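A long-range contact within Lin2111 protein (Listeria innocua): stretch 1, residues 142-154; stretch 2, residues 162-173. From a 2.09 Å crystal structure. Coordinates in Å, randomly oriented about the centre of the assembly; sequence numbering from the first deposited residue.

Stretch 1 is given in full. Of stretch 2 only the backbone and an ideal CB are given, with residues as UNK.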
# COMPACT_ATOMS: atom_id res chain seq x y z
N ARG A 142 6.83 2.60 12.10
CA ARG A 142 6.65 3.96 12.57
C ARG A 142 5.71 4.70 11.62
O ARG A 142 5.89 4.67 10.40
CB ARG A 142 7.99 4.68 12.72
CG ARG A 142 7.90 6.19 12.63
CD ARG A 142 8.71 6.89 13.73
NE ARG A 142 9.89 6.12 14.14
CZ ARG A 142 10.94 5.87 13.36
NH1 ARG A 142 10.97 6.30 12.10
NH2 ARG A 142 11.96 5.17 13.84
N LEU A 143 4.68 5.32 12.20
CA LEU A 143 3.68 6.08 11.47
C LEU A 143 3.70 7.54 11.88
O LEU A 143 3.82 7.87 13.07
CB LEU A 143 2.29 5.55 11.80
CG LEU A 143 1.63 4.43 11.00
CD1 LEU A 143 2.37 3.12 11.21
CD2 LEU A 143 0.17 4.32 11.42
N ILE A 144 3.57 8.42 10.90
CA ILE A 144 3.50 9.85 11.14
C ILE A 144 2.21 10.39 10.51
O ILE A 144 1.99 10.24 9.31
CB ILE A 144 4.71 10.58 10.54
CG1 ILE A 144 6.02 9.96 11.05
CG2 ILE A 144 4.65 12.07 10.86
CD1 ILE A 144 6.30 10.21 12.52
N LEU A 145 1.35 10.99 11.33
CA LEU A 145 0.07 11.55 10.88
C LEU A 145 -0.05 12.99 11.38
O LEU A 145 -0.13 13.22 12.57
CB LEU A 145 -1.09 10.75 11.47
CG LEU A 145 -1.18 9.24 11.25
CD1 LEU A 145 -2.37 8.66 12.01
CD2 LEU A 145 -1.31 8.93 9.78
N PRO A 146 -0.08 13.96 10.46
CA PRO A 146 -0.23 15.36 10.89
C PRO A 146 -1.56 15.60 11.60
O PRO A 146 -2.62 15.14 11.15
CB PRO A 146 -0.19 16.14 9.57
CG PRO A 146 0.50 15.22 8.60
CD PRO A 146 0.07 13.84 9.00
N LEU A 147 -1.49 16.31 12.72
CA LEU A 147 -2.65 16.64 13.53
C LEU A 147 -3.75 17.30 12.73
O LEU A 147 -4.91 16.93 12.85
CB LEU A 147 -2.24 17.58 14.67
CG LEU A 147 -1.94 16.93 16.01
CD1 LEU A 147 -3.23 16.48 16.65
CD2 LEU A 147 -0.96 15.77 15.84
N GLY A 148 -3.38 18.28 11.91
CA GLY A 148 -4.33 19.02 11.09
C GLY A 148 -5.06 18.18 10.05
O GLY A 148 -6.03 18.64 9.46
N LEU A 149 -4.58 16.97 9.82
CA LEU A 149 -5.19 16.08 8.84
C LEU A 149 -6.02 15.00 9.54
O LEU A 149 -6.87 14.35 8.92
CB LEU A 149 -4.10 15.43 7.97
CG LEU A 149 -3.69 16.11 6.67
CD1 LEU A 149 -3.96 17.61 6.67
CD2 LEU A 149 -2.23 15.81 6.33
N TYR A 150 -5.75 14.78 10.83
CA TYR A 150 -6.53 13.85 11.64
C TYR A 150 -7.06 14.54 12.92
O TYR A 150 -6.95 13.99 14.02
CB TYR A 150 -5.70 12.60 11.98
CG TYR A 150 -5.24 11.86 10.73
CD1 TYR A 150 -5.88 10.70 10.31
CD2 TYR A 150 -4.20 12.35 9.96
CE1 TYR A 150 -5.48 10.03 9.17
CE2 TYR A 150 -3.79 11.69 8.80
CZ TYR A 150 -4.44 10.53 8.42
OH TYR A 150 -4.04 9.88 7.28
N PRO A 151 -7.66 15.73 12.76
CA PRO A 151 -8.05 16.61 13.87
C PRO A 151 -9.04 16.00 14.86
O PRO A 151 -8.97 16.31 16.05
CB PRO A 151 -8.73 17.79 13.15
CG PRO A 151 -9.22 17.19 11.87
CD PRO A 151 -8.08 16.30 11.47
N ASP A 152 -9.94 15.14 14.39
CA ASP A 152 -11.05 14.69 15.22
C ASP A 152 -10.83 13.36 15.92
O ASP A 152 -11.67 12.92 16.71
CB ASP A 152 -12.34 14.65 14.38
CG ASP A 152 -12.72 16.01 13.83
OD1 ASP A 152 -12.66 17.00 14.59
OD2 ASP A 152 -13.08 16.09 12.63
N LEU A 153 -9.70 12.72 15.66
CA LEU A 153 -9.41 11.42 16.26
C LEU A 153 -9.02 11.55 17.73
O LEU A 153 -8.14 12.33 18.08
CB LEU A 153 -8.29 10.72 15.50
CG LEU A 153 -8.65 9.98 14.21
CD1 LEU A 153 -9.19 10.95 13.17
CD2 LEU A 153 -7.43 9.24 13.67
N GLN A 154 -9.69 10.79 18.60
CA GLN A 154 -9.22 10.62 19.97
C GLN A 154 -8.27 9.43 20.02
O GLN A 154 -8.13 8.72 19.02
CB GLN A 154 -10.40 10.41 20.92
CG GLN A 154 -11.41 11.55 20.87
CD GLN A 154 -12.67 11.26 21.65
OE1 GLN A 154 -12.66 10.46 22.59
NE2 GLN A 154 -13.77 11.90 21.27
N UNK A 162 -5.54 -2.25 10.96
CA UNK A 162 -5.47 -2.05 9.52
C UNK A 162 -5.00 -0.64 9.20
O UNK A 162 -5.74 0.34 9.39
CB UNK A 162 -6.83 -2.32 8.87
N UNK A 163 -3.76 -0.53 8.72
CA UNK A 163 -3.14 0.77 8.52
C UNK A 163 -3.85 1.60 7.44
O UNK A 163 -3.93 2.83 7.55
CB UNK A 163 -1.67 0.58 8.15
N UNK A 164 -4.34 0.94 6.40
CA UNK A 164 -5.04 1.63 5.33
C UNK A 164 -6.31 2.24 5.89
O UNK A 164 -6.64 3.40 5.62
CB UNK A 164 -5.35 0.68 4.17
N UNK A 165 -7.02 1.45 6.69
CA UNK A 165 -8.22 1.98 7.34
C UNK A 165 -7.87 3.20 8.19
O UNK A 165 -8.53 4.23 8.11
CB UNK A 165 -8.88 0.91 8.20
N UNK A 166 -6.79 3.11 8.97
CA UNK A 166 -6.39 4.22 9.84
C UNK A 166 -6.04 5.46 9.03
O UNK A 166 -6.47 6.58 9.34
CB UNK A 166 -5.20 3.81 10.71
N UNK A 167 -5.25 5.28 7.97
CA UNK A 167 -4.82 6.39 7.14
C UNK A 167 -6.00 7.05 6.43
O UNK A 167 -6.01 8.25 6.16
CB UNK A 167 -3.79 5.91 6.12
N UNK A 168 -7.02 6.24 6.17
CA UNK A 168 -8.22 6.71 5.48
C UNK A 168 -9.21 7.39 6.43
O UNK A 168 -10.24 7.90 5.99
CB UNK A 168 -8.90 5.54 4.77
N UNK A 169 -8.90 7.40 7.72
CA UNK A 169 -9.89 7.77 8.72
C UNK A 169 -9.89 9.26 9.13
O UNK A 169 -10.67 9.67 9.98
CB UNK A 169 -9.67 6.91 9.97
N UNK A 170 -9.00 10.05 8.54
CA UNK A 170 -8.93 11.46 8.88
C UNK A 170 -9.74 12.35 7.95
O UNK A 170 -10.75 11.93 7.39
CB UNK A 170 -7.47 11.92 8.87
N UNK A 171 -9.28 13.59 7.79
CA UNK A 171 -9.96 14.59 6.97
C UNK A 171 -10.11 14.18 5.50
O UNK A 171 -11.15 14.40 4.90
CB UNK A 171 -9.20 15.91 7.05
N UNK A 172 -9.06 13.60 4.93
CA UNK A 172 -9.03 13.29 3.51
C UNK A 172 -9.07 11.79 3.23
O UNK A 172 -8.73 10.98 4.08
CB UNK A 172 -7.78 13.90 2.88
N UNK A 173 -9.49 11.44 2.03
CA UNK A 173 -9.57 10.04 1.63
C UNK A 173 -8.25 9.61 1.01
O UNK A 173 -7.59 10.39 0.32
CB UNK A 173 -10.72 9.82 0.65

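Position 162 lies right before the helix, and its ideal CB has nothing of stretch 1 within reach. What suits it is a helix N-cap: serine, threonine, aspartate or asparagine. The deposited residue is N162.

At 163 CA-to-CB runs sideways, but the ideal CB is 5.3 Å from L143 CD2, so a branched or long apolar chain could close the gap. It is I163, whose CG2 comes to 4.3 Å from L143 CD2.

Positions 164, 165 and 173 are out of reach and 168 points away, so stretch 1 sets no rule for them; they are I164, E165, K173 and N168.

Position 166 also starts sideways, yet L143, L145 and L153 all offer methyls nearby. An apolar chain long enough to span them is wanted: leucine, methionine, perhaps isoleucine. L166, with chi1 t and chi2 p, forks between them: CD2 lies 3.7 Å from L143 CD2 and 4.3 Å from L145 CD1, while CD1 lies 4.3 Å from L153 CD2.

At 167 CB points away overall, but the ideal CB is 4.1 Å from Y150 OH, and that hydroxyl donates to the backbone O of 167 at 2.8 Å. The bond asks nothing of the side chain, which should be compact and apolar, such as alanine, valine or isoleucine. V167 fits, its CG1 3.6 Å from Y150 OH.

At 169, where the helix has ended, CB runs sideways with L153 CD2 4.9 Å off. Small residues suit, alanine or serine among them. S169 turns its OG back to L166 O, a 2.8 Å hydrogen bond, and that OG also lies 3.6 Å from L153 CD2.

Position 170 is the strictest. An ideal CB would sit 2.5 Å from both Y150 CD1 and L149 O, a clash with each, and phi/psi of -95/-151 is unusual for other residues. Only glycine suits. G170 lets its CA approach L149 O and Y150 CD1, each at 3.5 Å.

At 171 the backbone is the anchor: N donates to L149 O at 2.8 Å, nearly linear, which rules out proline. CB points toward stretch 1, but beyond it lies open space, so a long polar chain is natural. K171 is all t; its CD passes 4.0 Å from G148 O and its end leads away.

At 172 the ideal CB touches nothing, so only a long chain could reach L149. Y172 does, its ring edge meeting L149 with Y172 CE2 4.1 Å from L149 CD1; water 1 joins Y172 N to L149 O.

Stretch 2 (162-173) NIIELVNSGKYK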
# COMPACT_ATOMS: atom_id res chain seq x y z
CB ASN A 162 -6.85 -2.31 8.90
CG ASN A 162 -6.85 -2.25 7.36
OD1 ASN A 162 -7.82 -2.64 6.71
ND2 ASN A 162 -5.77 -1.76 6.78
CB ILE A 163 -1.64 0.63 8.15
CG1 ILE A 163 -0.91 -0.23 9.18
CG2 ILE A 163 -0.98 2.01 8.04
CD1 ILE A 163 -1.02 0.32 10.61
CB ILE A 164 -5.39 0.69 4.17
CG1 ILE A 164 -4.12 0.20 3.48
CG2 ILE A 164 -6.28 1.38 3.17
CD1 ILE A 164 -4.41 -0.73 2.33
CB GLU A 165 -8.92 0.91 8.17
CG GLU A 165 -10.12 1.43 8.94
CD GLU A 165 -11.07 0.32 9.34
OE1 GLU A 165 -12.18 0.62 9.83
OE2 GLU A 165 -10.72 -0.87 9.16
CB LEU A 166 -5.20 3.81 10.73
CG LEU A 166 -4.62 4.94 11.60
CD1 LEU A 166 -5.67 5.43 12.57
CD2 LEU A 166 -3.38 4.49 12.36
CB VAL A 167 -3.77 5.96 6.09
CG1 VAL A 167 -3.53 7.07 5.10
CG2 VAL A 167 -2.47 5.57 6.78
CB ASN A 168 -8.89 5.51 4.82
CG ASN A 168 -9.80 5.91 3.70
OD1 ASN A 168 -10.91 5.42 3.58
ND2 ASN A 168 -9.33 6.83 2.87
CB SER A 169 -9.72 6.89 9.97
OG SER A 169 -8.69 7.41 10.80
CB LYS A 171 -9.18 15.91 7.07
CG LYS A 171 -9.89 17.13 6.53
CD LYS A 171 -9.11 18.39 6.91
CE LYS A 171 -9.65 19.62 6.20
NZ LYS A 171 -8.77 20.80 6.43
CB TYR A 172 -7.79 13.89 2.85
CG TYR A 172 -7.74 15.39 2.90
CD1 TYR A 172 -8.39 16.16 1.95
CD2 TYR A 172 -7.05 16.05 3.91
CE1 TYR A 172 -8.36 17.54 2.00
CE2 TYR A 172 -7.00 17.43 3.97
CZ TYR A 172 -7.66 18.17 3.01
OH TYR A 172 -7.62 19.55 3.06
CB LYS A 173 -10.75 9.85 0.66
CG LYS A 173 -10.66 8.65 -0.26
CD LYS A 173 -10.84 7.33 0.48
CE LYS A 173 -10.58 6.14 -0.43
NZ LYS A 173 -10.12 4.93 0.33
O HOH W 1 -6.66 13.01 6.18
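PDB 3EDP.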